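Local structure of hepatocyte growth factor-regulated tyrosine kinase substrate (Drosophila melanogaster, 1DVP) at residues A[95-98]-A[102-105]. The protein binds ubiquitin and phosphatidylinositol lipids and drives endosomal membrane invagination into multivesicular bodies, promoting degradation of activated tyrosine kinase receptors. Residues are numbered along the deposited sequence; the frame is centred on the assembly and turned at random.
Sequences ESTP and VRQK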
loop_
_atom_site.group_PDB
_atom_site.type_symbol
_atom_site.label_atom_id
_atom_site.label_comp_id
_atom_site.label_asym_id
_atom_site.label_seq_id
_atom_site.Cartn_x
_atom_site.Cartn_y
_atom_site.Cartn_z
ATOM N N GLU A 95 40.309 13.811 10.504
ATOM C CA GLU A 95 41.142 14.746 11.226
ATOM C C GLU A 95 41.987 15.644 10.329
ATOM O O GLU A 95 42.358 16.743 10.727
ATOM C CB GLU A 95 42.027 13.973 12.191
ATOM C CG GLU A 95 42.126 14.627 13.542
ATOM C CD GLU A 95 42.285 13.612 14.636
ATOM O OE1 GLU A 95 41.280 12.937 14.978
ATOM O OE2 GLU A 95 43.420 13.483 15.143
ATOM N N SER A 96 42.278 15.187 9.113
ATOM C CA SER A 96 43.094 15.975 8.212
ATOM C C SER A 96 42.414 16.523 6.960
ATOM O O SER A 96 43.065 17.182 6.169
ATOM C CB SER A 96 44.344 15.178 7.804
ATOM O OG SER A 96 44.023 14.109 6.933
ATOM N N THR A 97 41.121 16.270 6.768
ATOM C CA THR A 97 40.446 16.783 5.574
ATOM C C THR A 97 40.217 18.290 5.653
ATOM O O THR A 97 39.790 18.817 6.685
ATOM C CB THR A 97 39.058 16.109 5.343
ATOM O OG1 THR A 97 38.507 16.556 4.096
ATOM C CG2 THR A 97 38.102 16.476 6.457
ATOM N N PRO A 98 40.492 19.005 4.553
ATOM C CA PRO A 98 40.306 20.461 4.496
ATOM C C PRO A 98 38.838 20.872 4.588
ATOM O O PRO A 98 38.517 22.001 4.938
ATOM C CB PRO A 98 40.925 20.839 3.150
ATOM C CG PRO A 98 40.779 19.582 2.328
ATOM C CD PRO A 98 41.115 18.502 3.318
ATOM N N VAL A 102 32.964 17.354 5.281
ATOM C CA VAL A 102 33.443 15.988 5.148
ATOM C C VAL A 102 33.726 15.387 6.525
ATOM O O VAL A 102 33.381 14.227 6.795
ATOM C CB VAL A 102 34.746 15.930 4.330
ATOM C CG1 VAL A 102 35.202 14.489 4.198
ATOM C CG2 VAL A 102 34.541 16.552 2.962
ATOM N N ARG A 103 34.376 16.177 7.385
ATOM C CA ARG A 103 34.725 15.749 8.736
ATOM C C ARG A 103 33.480 15.480 9.607
ATOM O O ARG A 103 33.451 14.508 10.385
ATOM C CB ARG A 103 35.617 16.802 9.406
ATOM C CG ARG A 103 35.640 16.684 10.916
ATOM C CD ARG A 103 36.568 17.725 11.546
ATOM N NE ARG A 103 37.859 17.733 10.870
ATOM C CZ ARG A 103 38.238 18.647 9.982
ATOM N NH1 ARG A 103 37.431 19.651 9.656
ATOM N NH2 ARG A 103 39.424 18.538 9.402
ATOM N N GLN A 104 32.475 16.347 9.471
ATOM C CA GLN A 104 31.219 16.213 10.202
ATOM C C GLN A 104 30.476 14.939 9.791
ATOM O O GLN A 104 29.945 14.214 10.636
ATOM C CB GLN A 104 30.306 17.418 9.957
ATOM C CG GLN A 104 30.661 18.648 10.792
ATOM C CD GLN A 104 31.159 18.267 12.173
ATOM O OE1 GLN A 104 32.353 18.147 12.380
ATOM N NE2 GLN A 104 30.246 18.049 13.111
ATOM N N LYS A 105 30.461 14.663 8.494
ATOM C CA LYS A 105 29.759 13.488 8.003
ATOM C C LYS A 105 30.436 12.221 8.491
ATOM O O LYS A 105 29.768 11.248 8.841
ATOM C CB LYS A 105 29.683 13.510 6.464
ATOM C CG LYS A 105 28.924 12.326 5.851
ATOM C CD LYS A 105 27.454 12.269 6.286
ATOM C CE LYS A 105 26.798 10.966 5.784
ATOM N NZ LYS A 105 25.328 10.934 6.039
#
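Thr97 and Arg103 meet across the short connection between consecutive helices 84-96 and 100-116 of the VHS superhelix. Thr97, the first residue to leave helical geometry, turns its CB toward the second helix and forms the close-packed part. With OG1 anti to the backbone N (chi1 -174°), Thr97 OG1 lies 3.8 Å from Val102 CB and takes a weak hydrogen bond from His99 N, while Thr97 CG2 packs on Arg103 CB at 3.9 Å. Val102 continues the buried side onto Ser59 and Leu63 of helix 56-72. The outer side is looser: the CB atoms of Glu95 and Ser96 point away, Ser96 is exposed and barely touched, and Glu95 OE1 is hydrogen-bonded to His138 NE2, Ser96 OG to Ser92 O. Arg103, partly exposed, bends at chi3 (-48°), bringing its guanidinium back over the end of the first helix, where Thr97 CG2 covers one face near the rim and Glu95 O lies at the edge, 3.7 Å from Arg103 NH2. NH1 forms a salt bridge with Glu100, and NE a weak hydrogen bond to Leu94 O. A leucine in place of Arg103 would probably leave Glu100 without its charged mate and the Thr97 carbonyl without this donor. The bond across the turn, Arg103 NH2 to Thr97 O, is weak: 2.8 Å long but bent to 122° at the hydrogen.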